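Local coordinates for protein fructosyl amine: oxygen oxidoreductase (Aspergillus fumigatus, PDB 3DJD) that uses FAD to oxidise fructosyl amines with molecular oxygen and belongs to the MSOX/MTOX family of flavoprotein oxidases, at residues V188-E193 / Q223-K228; R232-T237 / C337-N342; F258-G263 / G410-P415; A341-L346 / S363-K368. All coordinates share one frame; numbering follows the deposited sequence. Where two conformers were deposited one is given.

Contact 1. Residues V188-E193 / Q223-K228; sequences VTLIFE and QFLDFK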
# COMPACT_ATOMS: atom_id res chain seq x y z
N VAL A 188 2.34 -1.49 22.53
CA VAL A 188 3.12 -2.67 22.90
C VAL A 188 2.23 -3.89 23.19
O VAL A 188 2.70 -5.02 23.20
CB VAL A 188 4.08 -2.41 24.12
CG1 VAL A 188 5.13 -1.34 23.76
CG2 VAL A 188 3.30 -1.99 25.36
N THR A 189 0.95 -3.64 23.45
CA THR A 189 -0.02 -4.71 23.55
C THR A 189 -1.42 -4.13 23.49
O THR A 189 -1.65 -2.98 23.89
CB THR A 189 0.12 -5.55 24.88
OG1 THR A 189 -0.76 -6.68 24.83
CG2 THR A 189 -0.17 -4.68 26.16
N LEU A 190 -2.34 -4.95 22.98
CA LEU A 190 -3.76 -4.69 23.23
C LEU A 190 -4.10 -5.08 24.67
O LEU A 190 -3.37 -5.87 25.30
CB LEU A 190 -4.62 -5.48 22.24
CG LEU A 190 -4.28 -5.22 20.75
CD1 LEU A 190 -5.13 -6.19 19.86
CD2 LEU A 190 -4.55 -3.77 20.35
N ILE A 191 -5.18 -4.50 25.19
CA ILE A 191 -5.61 -4.80 26.57
C ILE A 191 -6.60 -5.98 26.47
O ILE A 191 -7.73 -5.81 25.97
CB ILE A 191 -6.34 -3.59 27.23
CG1 ILE A 191 -5.43 -2.35 27.31
CG2 ILE A 191 -6.91 -3.98 28.67
CD1 ILE A 191 -6.17 -1.08 27.81
N PHE A 192 -6.19 -7.15 26.93
CA PHE A 192 -7.06 -8.34 26.89
C PHE A 192 -7.69 -8.56 28.26
O PHE A 192 -6.99 -8.83 29.24
CB PHE A 192 -6.28 -9.59 26.44
CG PHE A 192 -5.95 -9.58 24.97
CD1 PHE A 192 -6.88 -10.03 24.04
CD2 PHE A 192 -4.72 -9.09 24.51
CE1 PHE A 192 -6.59 -10.02 22.66
CE2 PHE A 192 -4.41 -9.08 23.13
CZ PHE A 192 -5.34 -9.55 22.20
N GLU A 193 -9.00 -8.43 28.31
CA GLU A 193 -9.71 -8.50 29.58
C GLU A 193 -11.00 -9.28 29.36
O GLU A 193 -11.86 -8.88 28.55
CB GLU A 193 -10.04 -7.09 30.07
CG GLU A 193 -10.79 -7.01 31.38
CD GLU A 193 -11.33 -5.62 31.62
OE1 GLU A 193 -10.53 -4.71 31.92
OE2 GLU A 193 -12.56 -5.42 31.51
N GLN A 223 1.51 -8.72 15.09
CA GLN A 223 2.19 -8.54 16.37
C GLN A 223 1.22 -8.59 17.56
O GLN A 223 1.59 -9.01 18.66
CB GLN A 223 2.94 -7.20 16.39
CG GLN A 223 3.79 -7.02 17.62
CD GLN A 223 4.47 -5.70 17.64
OE1 GLN A 223 4.98 -5.21 16.60
NE2 GLN A 223 4.48 -5.07 18.81
N PHE A 224 -0.03 -8.18 17.31
CA PHE A 224 -0.97 -7.85 18.41
C PHE A 224 -2.05 -8.87 18.69
O PHE A 224 -2.73 -8.81 19.73
CB PHE A 224 -1.62 -6.51 18.11
CG PHE A 224 -0.63 -5.42 17.88
CD1 PHE A 224 0.06 -4.89 18.96
CD2 PHE A 224 -0.36 -4.94 16.59
CE1 PHE A 224 1.00 -3.89 18.76
CE2 PHE A 224 0.57 -3.93 16.39
CZ PHE A 224 1.25 -3.41 17.46
N LEU A 225 -2.30 -9.77 17.74
CA LEU A 225 -3.16 -10.90 18.04
C LEU A 225 -2.95 -11.99 17.03
O LEU A 225 -2.21 -11.84 16.06
CB LEU A 225 -4.66 -10.54 18.10
CG LEU A 225 -5.35 -10.17 16.78
CD1 LEU A 225 -6.76 -10.76 16.71
CD2 LEU A 225 -5.38 -8.68 16.61
N ASP A 226 -3.63 -13.09 17.30
CA ASP A 226 -3.50 -14.32 16.54
C ASP A 226 -4.45 -14.27 15.35
O ASP A 226 -5.68 -14.34 15.53
CB ASP A 226 -3.84 -15.51 17.44
CG ASP A 226 -3.59 -16.86 16.77
OD1 ASP A 226 -3.20 -16.92 15.58
OD2 ASP A 226 -3.81 -17.87 17.47
N PHE A 227 -3.89 -14.09 14.15
CA PHE A 227 -4.71 -14.01 12.94
C PHE A 227 -4.99 -15.38 12.33
O PHE A 227 -5.59 -15.47 11.24
CB PHE A 227 -4.06 -13.07 11.91
CG PHE A 227 -4.39 -11.63 12.14
CD1 PHE A 227 -5.50 -11.05 11.52
CD2 PHE A 227 -3.61 -10.86 13.00
CE1 PHE A 227 -5.82 -9.71 11.74
CE2 PHE A 227 -3.91 -9.50 13.22
CZ PHE A 227 -5.03 -8.93 12.59
N LYS A 228 -4.57 -16.44 13.01
CA LYS A 228 -4.80 -17.82 12.54
C LYS A 228 -4.34 -17.99 11.07
O LYS A 228 -5.09 -18.45 10.21
CB LYS A 228 -6.29 -18.21 12.72
CG LYS A 228 -6.89 -17.95 14.13
CD LYS A 228 -6.11 -18.66 15.22
CE LYS A 228 -6.86 -18.79 16.57
NZ LYS A 228 -7.67 -17.61 16.93
O HOH W 1 2.54 -6.53 20.79
O HOH W 2 -1.44 -7.33 21.70
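At the edge of the FAD-binding domain, near the adenine end of the cofactor, strand 187-192 of a small antiparallel sheet packs on the loop that follows strand 212-215, and L190 settling on F224 is the centre of that contact. The L190 branch ending in CD1 does the touching: CD1 lies 3.9 Å from F224 CB and 3.6 Å from F224 O, the two side chains crossing at about a right angle. In the conformer given for L225, the same CD1 also meets L225 CD2 at 4.1 Å. F192 brings up the edge of its ring, with F224 O close to the ring plane, 3.7 Å from F192 CZ; with CG anti to the carbonyl carbon (chi1 -73°), the ring is carried toward F224 and L225, CZ leading.

No direct hydrogen bond joins the segments; water does the polar work. One molecule accepts from L190 N at 2.8 Å and donates to F224 O at 2.8 Å, so the carbonyl beside the leucine methyl keeps a polar partner. A second takes a bond from Q223 NE2 at 3.1 Å and gives one to V188 O, with a weak bond to Q223 O.

A classic beta bulge sets V188 and T189 together opposite V201 of strand 197-202. Around the contact, F224 touches FAD and packs on L215 of strand 212-215, while F192 meets the Y353 ring edge-to-face.

Contact 2. Residues R232-T237 / C337-N342; sequences RPTAWT and CADTAN. With FAD (flavin-adenine dinucleotide), chain C.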
# COMPACT_ATOMS: atom_id res chain seq x y z
N ARG A 232 0.08 -12.63 5.78
CA ARG A 232 1.50 -12.79 5.47
C ARG A 232 2.13 -11.43 5.22
O ARG A 232 2.02 -10.92 4.10
CB ARG A 232 1.68 -13.65 4.21
CG ARG A 232 3.13 -14.00 3.89
CD ARG A 232 3.31 -14.67 2.52
NE ARG A 232 3.07 -13.74 1.40
CZ ARG A 232 2.91 -14.13 0.14
NH1 ARG A 232 2.96 -15.43 -0.18
NH2 ARG A 232 2.73 -13.22 -0.81
N PRO A 233 2.80 -10.84 6.24
CA PRO A 233 3.57 -9.61 6.02
C PRO A 233 4.60 -9.85 4.93
O PRO A 233 5.37 -10.82 5.00
CB PRO A 233 4.25 -9.36 7.37
CG PRO A 233 3.30 -9.98 8.37
CD PRO A 233 2.83 -11.25 7.65
N THR A 234 4.61 -8.98 3.93
CA THR A 234 5.40 -9.19 2.73
C THR A 234 5.86 -7.82 2.25
O THR A 234 5.12 -6.84 2.36
CB THR A 234 4.58 -9.95 1.63
OG1 THR A 234 4.00 -11.15 2.19
CG2 THR A 234 5.46 -10.33 0.43
N ALA A 235 7.10 -7.75 1.75
CA ALA A 235 7.71 -6.48 1.39
C ALA A 235 8.04 -6.40 -0.09
O ALA A 235 8.44 -7.41 -0.73
CB ALA A 235 8.99 -6.23 2.22
N TRP A 236 7.87 -5.19 -0.61
CA TRP A 236 8.31 -4.81 -1.95
C TRP A 236 9.35 -3.68 -1.89
O TRP A 236 9.73 -3.22 -0.81
CB TRP A 236 7.11 -4.54 -2.89
CG TRP A 236 6.39 -5.83 -3.19
CD1 TRP A 236 6.62 -6.70 -4.25
CD2 TRP A 236 5.38 -6.44 -2.39
NE1 TRP A 236 5.79 -7.79 -4.14
CE2 TRP A 236 5.02 -7.66 -3.02
CE3 TRP A 236 4.74 -6.07 -1.19
CZ2 TRP A 236 4.05 -8.52 -2.49
CZ3 TRP A 236 3.75 -6.93 -0.66
CH2 TRP A 236 3.41 -8.14 -1.32
N THR A 237 9.79 -3.23 -3.05
CA THR A 237 11.00 -2.46 -3.16
C THR A 237 10.76 -1.27 -4.10
O THR A 237 10.02 -1.38 -5.09
CB THR A 237 12.15 -3.36 -3.73
OG1 THR A 237 11.64 -4.19 -4.77
CG2 THR A 237 12.68 -4.29 -2.63
N CYS A 337 3.45 -4.64 3.22
CA CYS A 337 2.00 -4.78 3.38
C CYS A 337 1.78 -6.19 3.92
O CYS A 337 2.73 -6.81 4.44
CB CYS A 337 1.25 -4.47 2.08
SG CYS A 337 -0.52 -4.17 2.30
N ALA A 338 0.55 -6.69 3.84
CA ALA A 338 0.27 -8.05 4.31
C ALA A 338 -0.81 -8.69 3.46
O ALA A 338 -1.90 -8.13 3.30
CB ALA A 338 -0.11 -8.06 5.79
N ASP A 339 -0.52 -9.89 2.96
CA ASP A 339 -1.44 -10.61 2.08
C ASP A 339 -2.28 -11.61 2.83
O ASP A 339 -1.75 -12.40 3.62
CB ASP A 339 -0.67 -11.42 1.03
CG ASP A 339 0.01 -10.53 -0.03
OD1 ASP A 339 -0.62 -9.55 -0.47
OD2 ASP A 339 1.17 -10.83 -0.41
N THR A 340 -3.58 -11.60 2.53
CA THR A 340 -4.47 -12.69 2.93
C THR A 340 -4.30 -13.83 1.91
O THR A 340 -3.65 -13.67 0.85
CB THR A 340 -5.92 -12.24 2.95
OG1 THR A 340 -6.25 -11.72 1.66
CG2 THR A 340 -6.17 -11.16 4.03
N ALA A 341 -4.86 -15.00 2.23
CA ALA A 341 -4.66 -16.20 1.41
C ALA A 341 -5.20 -16.10 -0.03
O ALA A 341 -4.80 -16.88 -0.92
CB ALA A 341 -5.23 -17.43 2.12
N ASN A 342 -6.12 -15.15 -0.26
CA ASN A 342 -6.71 -14.89 -1.57
C ASN A 342 -6.62 -13.40 -1.97
O ASN A 342 -7.25 -12.96 -2.94
CB ASN A 342 -8.17 -15.34 -1.59
CG ASN A 342 -9.02 -14.67 -0.51
OD1 ASN A 342 -8.54 -13.84 0.30
ND2 ASN A 342 -10.30 -15.06 -0.48
PA FAD C . 0.21 1.18 6.35
O1A FAD C . -0.17 2.37 5.56
O2A FAD C . 1.55 0.60 6.17
O5B FAD C . 0.07 1.69 7.87
C5B FAD C . 0.33 0.85 8.97
C4B FAD C . 0.65 1.78 10.13
O4B FAD C . 0.78 0.90 11.27
C3B FAD C . 2.01 2.46 9.94
O3B FAD C . 1.82 3.87 9.93
C2B FAD C . 2.81 1.99 11.17
O2B FAD C . 3.65 3.04 11.74
C1B FAD C . 1.68 1.53 12.12
N9A FAD C . 2.25 0.74 13.24
C8A FAD C . 3.25 -0.18 13.18
N7A FAD C . 3.49 -0.64 14.42
C5A FAD C . 2.67 0.01 15.27
C6A FAD C . 2.46 -0.02 16.65
N6A FAD C . 3.24 -0.80 17.43
N1A FAD C . 1.51 0.78 17.18
C2A FAD C . 0.76 1.59 16.42
N3A FAD C . 0.91 1.63 15.10
C4A FAD C . 1.87 0.86 14.51
N1 FAD C . -1.58 0.21 -3.51
C2 FAD C . -2.30 0.84 -4.53
O2 FAD C . -3.50 1.04 -4.40
N3 FAD C . -1.62 1.21 -5.71
C4 FAD C . -0.26 0.94 -5.89
O4 FAD C . 0.32 1.28 -6.92
C4X FAD C . 0.45 0.32 -4.85
N5 FAD C . 1.82 0.05 -5.01
C5X FAD C . 2.57 -0.35 -3.89
C6 FAD C . 3.95 -0.40 -3.97
C7 FAD C . 4.69 -0.76 -2.85
C7M FAD C . 6.22 -0.82 -2.94
C8 FAD C . 4.02 -1.11 -1.67
C8M FAD C . 4.76 -1.52 -0.39
C9 FAD C . 2.65 -1.04 -1.57
C9A FAD C . 1.90 -0.67 -2.69
N10 FAD C . 0.50 -0.62 -2.62
C10 FAD C . -0.21 -0.04 -3.67
C1' FAD C . -0.24 -1.17 -1.48
C2' FAD C . -0.58 -0.08 -0.44
O2' FAD C . 0.55 0.77 -0.26
C3' FAD C . -0.89 -0.73 0.91
O3' FAD C . -1.75 -1.86 0.71
C4' FAD C . -1.59 0.25 1.88
O4' FAD C . -0.89 1.46 1.93
C5' FAD C . -1.53 -0.39 3.27
O5' FAD C . -2.26 0.41 4.18
P FAD C . -2.38 -0.02 5.72
O1P FAD C . -2.86 -1.42 5.87
O2P FAD C . -3.05 1.10 6.39
O3P FAD C . -0.79 -0.05 6.20
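Segments 232-237 and 337-339 are neighbouring antiparallel strands, splayed to 129° between their directions and 4.3 Å apart at the closest approach of their axes, with R232-D339 and T234-C337 as hydrogen-bonded pairs flanking the non-hydrogen-bonded pair P233-A338. The T234 pair is tied by T234 N to C337 O and by C337 N to T234 O, both at 2.9 Å.

R232, T234, C337 and D339 direct their side chains to one face. R232 and D339 lie side by side there, and R232 NH2 makes a salt bridge to D339 OD2 at 2.9 Å on the anti side of the carboxylate, although the two flat groups stand 72° apart. A bend at chi3 (70°) turns the guanidinium so that NE also donates to T234 OG1 at 2.9 Å. That hydroxyl in turn donates to R232 O, which D339 N reaches from the opposite face. W236 presents its ring edge, CH2 3.6 Å from D339 OD2, and its NE1 binds H281 O. Beside the cofactor, C337 SG sits 3.1 Å from FAD O3'.

R411 forms a second salt bridge to D339 OD2, and R232 NH1 donates to D407 O and W405 O. Strand 232-242 is flanked on its other edge by strand 274-289.

Contact 3. Residues F258-G263 / G410-P415; sequences FNIERG and GRFGGP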
# COMPACT_ATOMS: atom_id res chain seq x y z
N PHE A 258 3.42 0.45 -16.66
CA PHE A 258 3.41 -0.73 -15.79
C PHE A 258 3.47 -2.04 -16.58
O PHE A 258 2.70 -2.23 -17.51
CB PHE A 258 2.19 -0.70 -14.85
CG PHE A 258 1.93 -2.00 -14.10
CD1 PHE A 258 2.66 -2.33 -12.98
CD2 PHE A 258 0.95 -2.88 -14.54
CE1 PHE A 258 2.41 -3.52 -12.28
CE2 PHE A 258 0.70 -4.08 -13.86
CZ PHE A 258 1.43 -4.40 -12.74
N ASN A 259 4.43 -2.89 -16.23
CA ASN A 259 4.53 -4.23 -16.79
C ASN A 259 4.54 -5.21 -15.62
O ASN A 259 5.44 -5.16 -14.76
CB ASN A 259 5.80 -4.36 -17.62
CG ASN A 259 5.94 -5.75 -18.24
OD1 ASN A 259 5.83 -6.76 -17.55
ND2 ASN A 259 6.16 -5.79 -19.55
N ILE A 260 3.51 -6.07 -15.59
CA ILE A 260 3.27 -7.03 -14.50
C ILE A 260 4.46 -7.97 -14.21
O ILE A 260 4.55 -8.54 -13.12
CB ILE A 260 1.95 -7.84 -14.76
CG1 ILE A 260 1.38 -8.47 -13.47
CG2 ILE A 260 2.13 -8.86 -15.87
CD1 ILE A 260 0.13 -9.30 -13.69
N GLU A 261 5.35 -8.13 -15.19
CA GLU A 261 6.52 -9.02 -15.05
C GLU A 261 7.85 -8.29 -14.97
O GLU A 261 8.91 -8.92 -14.97
CB GLU A 261 6.54 -10.02 -16.22
CG GLU A 261 5.27 -10.84 -16.30
CD GLU A 261 5.26 -11.82 -17.47
OE1 GLU A 261 4.65 -11.49 -18.49
OE2 GLU A 261 5.85 -12.91 -17.37
N ARG A 262 7.81 -6.95 -14.88
CA ARG A 262 9.01 -6.16 -14.88
C ARG A 262 8.99 -5.09 -13.78
O ARG A 262 9.93 -4.95 -13.02
CB ARG A 262 9.20 -5.48 -16.25
CG ARG A 262 9.32 -6.45 -17.44
CD ARG A 262 10.72 -7.07 -17.47
NE ARG A 262 10.92 -7.87 -18.69
CZ ARG A 262 10.61 -9.16 -18.81
NH1 ARG A 262 10.07 -9.83 -17.79
NH2 ARG A 262 10.84 -9.79 -19.96
N GLY A 263 7.92 -4.30 -13.74
CA GLY A 263 7.91 -3.14 -12.84
C GLY A 263 7.14 -1.97 -13.40
O GLY A 263 6.46 -2.08 -14.41
N GLY A 410 -0.67 -14.35 -7.80
CA GLY A 410 -0.93 -13.55 -9.00
C GLY A 410 0.13 -12.50 -9.28
O GLY A 410 -0.08 -11.57 -10.08
N ARG A 411 1.27 -12.64 -8.59
CA ARG A 411 2.38 -11.73 -8.80
C ARG A 411 3.49 -12.40 -9.62
O ARG A 411 3.70 -13.61 -9.53
CB ARG A 411 2.91 -11.21 -7.48
CG ARG A 411 1.90 -10.33 -6.72
CD ARG A 411 2.60 -9.65 -5.60
NE ARG A 411 1.70 -8.87 -4.76
CZ ARG A 411 1.17 -9.29 -3.61
NH1 ARG A 411 1.42 -10.52 -3.14
NH2 ARG A 411 0.41 -8.46 -2.91
N PHE A 412 4.18 -11.61 -10.43
CA PHE A 412 5.20 -12.09 -11.35
C PHE A 412 6.48 -11.25 -11.26
O PHE A 412 6.51 -10.23 -10.57
CB PHE A 412 4.66 -12.06 -12.79
CG PHE A 412 3.49 -12.97 -13.00
CD1 PHE A 412 3.69 -14.31 -13.35
CD2 PHE A 412 2.19 -12.52 -12.78
CE1 PHE A 412 2.61 -15.18 -13.52
CE2 PHE A 412 1.09 -13.38 -12.95
CZ PHE A 412 1.30 -14.71 -13.32
N GLY A 413 7.52 -11.68 -11.97
CA GLY A 413 8.76 -10.92 -12.03
C GLY A 413 9.89 -11.51 -11.23
O GLY A 413 9.67 -12.24 -10.26
N GLY A 414 11.11 -11.20 -11.67
CA GLY A 414 12.30 -11.60 -10.97
C GLY A 414 12.34 -13.12 -10.86
O GLY A 414 12.24 -13.81 -11.87
N PRO A 415 12.47 -13.64 -9.64
CA PRO A 415 12.60 -15.08 -9.44
C PRO A 415 11.29 -15.85 -9.58
O PRO A 415 11.30 -17.09 -9.51
CB PRO A 415 13.12 -15.17 -8.00
CG PRO A 415 12.44 -14.02 -7.35
CD PRO A 415 12.51 -12.90 -8.37
O HOH W 3 3.35 -8.77 -10.49
O HOH W 4 11.63 -9.35 -13.84
O HOH W 5 7.95 -12.94 -14.82
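The F412 ring is met obliquely by I260 CD1 and E261 CG, while a face of the F258 ring, within the other segment, carries I260 N toward its rim. I260 CD1 comes within 3.9 Å of F412 CD2. I260 holds CG1 anti to its own backbone nitrogen (chi1 -160°), which sends the extended CG1-CD1 arm across to the aromatic ring. E261 runs alongside F412, pointing the same way, and its CG packs 3.8 Å from F412 CB; the carboxylate and ring planes are 66° apart. The far end of E261 is fixed by S102 and by C101 N.

The two backbones are joined through water. One molecule lies 2.9 Å from I260 O and accepts from F412 N at 3.0 Å, and another donates to E261 O and accepts from G414 N at 2.9 Å. A third spans E261 OE2 and G413 N, the latter bond weak. The backbones also meet directly at G413, whose CA makes a CA-H...O contact of 3.6 Å with E261 O.

N259 OD1 accepts from E261 N at 2.8 Å, an Asx turn, and R262 and G263 share N259 as partner in a classic bulge. This tight turn joins strands 256-259 and 263-265. Strand 96-100 lies against it through A100, and helix 103-108 covers I260 with R108 and F412 with E104 and R108.

Contact 4. Residues A341-L346 / S363-K368; sequences ANREFL and SGRGFK. With FAD (flavin-adenine dinucleotide), chain C.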
# COMPACT_ATOMS: atom_id res chain seq x y z
N ALA A 341 -4.86 -15.00 2.23
CA ALA A 341 -4.66 -16.20 1.41
C ALA A 341 -5.20 -16.10 -0.03
O ALA A 341 -4.80 -16.88 -0.92
CB ALA A 341 -5.23 -17.43 2.12
N ASN A 342 -6.12 -15.15 -0.26
CA ASN A 342 -6.71 -14.89 -1.57
C ASN A 342 -6.62 -13.40 -1.97
O ASN A 342 -7.25 -12.96 -2.94
CB ASN A 342 -8.17 -15.34 -1.59
CG ASN A 342 -9.02 -14.67 -0.51
OD1 ASN A 342 -8.54 -13.84 0.30
ND2 ASN A 342 -10.30 -15.06 -0.48
N ARG A 343 -5.85 -12.64 -1.19
CA ARG A 343 -5.67 -11.19 -1.40
C ARG A 343 -6.98 -10.39 -1.36
O ARG A 343 -7.06 -9.27 -1.91
CB ARG A 343 -4.86 -10.90 -2.67
CG ARG A 343 -3.39 -11.30 -2.50
CD ARG A 343 -2.56 -10.91 -3.70
NE ARG A 343 -2.42 -9.46 -3.84
CZ ARG A 343 -1.97 -8.87 -4.95
NH1 ARG A 343 -1.61 -9.62 -5.99
NH2 ARG A 343 -1.86 -7.54 -5.01
N GLU A 344 -7.97 -10.94 -0.67
CA GLU A 344 -9.17 -10.18 -0.31
C GLU A 344 -8.92 -9.48 1.02
O GLU A 344 -8.13 -9.96 1.83
CB GLU A 344 -10.41 -11.09 -0.21
CG GLU A 344 -10.83 -11.81 -1.51
CD GLU A 344 -11.10 -10.89 -2.70
OE1 GLU A 344 -11.23 -9.66 -2.52
OE2 GLU A 344 -11.18 -11.39 -3.86
N PHE A 345 -9.58 -8.34 1.24
CA PHE A 345 -9.38 -7.56 2.47
C PHE A 345 -9.87 -8.29 3.72
O PHE A 345 -10.71 -9.21 3.65
CB PHE A 345 -10.06 -6.18 2.35
CG PHE A 345 -9.59 -5.37 1.16
CD1 PHE A 345 -8.30 -5.51 0.67
CD2 PHE A 345 -10.46 -4.42 0.57
CE1 PHE A 345 -7.86 -4.75 -0.45
CE2 PHE A 345 -10.03 -3.65 -0.55
CZ PHE A 345 -8.73 -3.82 -1.04
N LEU A 346 -9.33 -7.89 4.86
CA LEU A 346 -9.80 -8.43 6.13
C LEU A 346 -10.34 -7.29 6.97
O LEU A 346 -9.60 -6.57 7.67
CB LEU A 346 -8.70 -9.20 6.85
CG LEU A 346 -9.02 -9.70 8.27
CD1 LEU A 346 -10.33 -10.49 8.38
CD2 LEU A 346 -7.82 -10.54 8.75
N SER A 363 -3.25 -6.43 1.31
CA SER A 363 -2.75 -7.37 0.30
C SER A 363 -2.06 -6.65 -0.86
O SER A 363 -2.19 -7.05 -2.03
CB SER A 363 -3.89 -8.29 -0.20
OG SER A 363 -4.44 -9.08 0.86
N GLY A 364 -1.29 -5.62 -0.51
CA GLY A 364 -0.49 -4.90 -1.51
C GLY A 364 -1.26 -4.08 -2.51
O GLY A 364 -0.69 -3.59 -3.49
N ARG A 365 -2.55 -3.88 -2.25
CA ARG A 365 -3.39 -3.13 -3.18
C ARG A 365 -4.28 -2.08 -2.52
O ARG A 365 -5.23 -1.61 -3.14
CB ARG A 365 -4.19 -4.08 -4.11
CG ARG A 365 -5.16 -4.95 -3.40
CD ARG A 365 -5.60 -6.12 -4.28
NE ARG A 365 -6.64 -6.90 -3.61
CZ ARG A 365 -7.93 -6.57 -3.61
NH1 ARG A 365 -8.35 -5.47 -4.23
NH2 ARG A 365 -8.81 -7.33 -2.97
N GLY A 366 -3.94 -1.66 -1.29
CA GLY A 366 -4.87 -0.87 -0.51
C GLY A 366 -4.75 0.64 -0.63
O GLY A 366 -5.58 1.36 -0.07
N PHE A 367 -3.74 1.14 -1.33
CA PHE A 367 -3.59 2.60 -1.27
C PHE A 367 -4.71 3.36 -1.99
O PHE A 367 -5.24 4.38 -1.48
CB PHE A 367 -2.24 3.17 -1.69
CG PHE A 367 -2.18 4.64 -1.41
CD1 PHE A 367 -1.86 5.08 -0.12
CD2 PHE A 367 -2.64 5.56 -2.36
CE1 PHE A 367 -1.89 6.45 0.20
CE2 PHE A 367 -2.67 6.93 -2.05
CZ PHE A 367 -2.28 7.37 -0.77
N LYS A 368 -5.12 2.82 -3.13
CA LYS A 368 -6.14 3.49 -3.92
C LYS A 368 -7.47 3.65 -3.14
O LYS A 368 -8.29 4.47 -3.51
CB LYS A 368 -6.33 2.77 -5.25
CG LYS A 368 -7.37 1.74 -5.29
CD LYS A 368 -7.78 1.49 -6.77
CE LYS A 368 -8.58 0.21 -6.92
NZ LYS A 368 -8.69 -0.22 -8.36
PA FAD C . 0.21 1.18 6.35
O1A FAD C . -0.17 2.37 5.56
O2A FAD C . 1.55 0.60 6.17
O5B FAD C . 0.07 1.69 7.87
C5B FAD C . 0.33 0.85 8.97
C4B FAD C . 0.65 1.78 10.13
O4B FAD C . 0.78 0.90 11.27
C3B FAD C . 2.01 2.46 9.94
O3B FAD C . 1.82 3.87 9.93
C2B FAD C . 2.81 1.99 11.17
O2B FAD C . 3.65 3.04 11.74
C1B FAD C . 1.68 1.53 12.12
N9A FAD C . 2.25 0.74 13.24
C8A FAD C . 3.25 -0.18 13.18
N7A FAD C . 3.49 -0.64 14.42
C5A FAD C . 2.67 0.01 15.27
C6A FAD C . 2.46 -0.02 16.65
N6A FAD C . 3.24 -0.80 17.43
N1A FAD C . 1.51 0.78 17.18
C2A FAD C . 0.76 1.59 16.42
N3A FAD C . 0.91 1.63 15.10
C4A FAD C . 1.87 0.86 14.51
N1 FAD C . -1.58 0.21 -3.51
C2 FAD C . -2.30 0.84 -4.53
O2 FAD C . -3.50 1.04 -4.40
N3 FAD C . -1.62 1.21 -5.71
C4 FAD C . -0.26 0.94 -5.89
O4 FAD C . 0.32 1.28 -6.92
C4X FAD C . 0.45 0.32 -4.85
N5 FAD C . 1.82 0.05 -5.01
C5X FAD C . 2.57 -0.35 -3.89
C6 FAD C . 3.95 -0.40 -3.97
C7 FAD C . 4.69 -0.76 -2.85
C7M FAD C . 6.22 -0.82 -2.94
C8 FAD C . 4.02 -1.11 -1.67
C8M FAD C . 4.76 -1.52 -0.39
C9 FAD C . 2.65 -1.04 -1.57
C9A FAD C . 1.90 -0.67 -2.69
N10 FAD C . 0.50 -0.62 -2.62
C10 FAD C . -0.21 -0.04 -3.67
C1' FAD C . -0.24 -1.17 -1.48
C2' FAD C . -0.58 -0.08 -0.44
O2' FAD C . 0.55 0.77 -0.26
C3' FAD C . -0.89 -0.73 0.91
O3' FAD C . -1.75 -1.86 0.71
C4' FAD C . -1.59 0.25 1.88
O4' FAD C . -0.89 1.46 1.93
C5' FAD C . -1.53 -0.39 3.27
O5' FAD C . -2.26 0.41 4.18
P FAD C . -2.38 -0.02 5.72
O1P FAD C . -2.86 -1.42 5.87
O2P FAD C . -3.05 1.10 6.39
O3P FAD C . -0.79 -0.05 6.20
O HOH W 6 -0.83 -4.83 -5.87
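The S363-K368 loop, whose backbone amides hold the flavin and ribityl chain of FAD, is clasped to the A341-L346 loop by two arginines, each gripping a backbone carbonyl of the other loop. R365 takes R343 O side-on, with NE at 2.9 Å and NH2 at 2.8 Å, R343 O lying within 2° of the guanidinium plane. R343 answers with NE and NH2 on S363 O, each 3.0 Å away, its chain bent at chi3 (68°) to bring both nitrogens round. The F345 ring lies nearly flat against one face of the R365 guanidinium, the planes 19° apart, with F345 CE1 3.6 Å from R365 CZ and R365 NH2 offset toward the ring's rim. E344 OE1 adds a 3.4 Å salt bridge to R365 NH2; N70 ND2 bonds E344 OE1 and N70 OD1 bonds R365 NH2, fixing the two side chains relative to each other.

Further along, G366 N donates to FAD O3' and F367 N to FAD N1. The last of the three amides, K368 N, reaches FAD O2 at 2.7 Å.

The contacts follow the length of the cofactor and beyond it. Contact 1 lies toward the adenine end, contacts 2 and 4 beside the ribityl chain and flavin, and contact 3 beyond them, about 35 Å from contact 1 between centres. Contacts 2 and 4 are about 8 Å apart and share A341 and N342, with A338 O probably bonded to S363 N. Contact 3 reaches the same large sheet as contact 2, and R411 links them through D339. In chain order contact 1 closes first, then contacts 2 and 3 interleave, with contact 4 lying between the two segments of contact 3. The flavin-binding loop 363-368 thus meets the large sheet through A338, while the link toward contact 1 runs through 341-346, where L346 packs on F227.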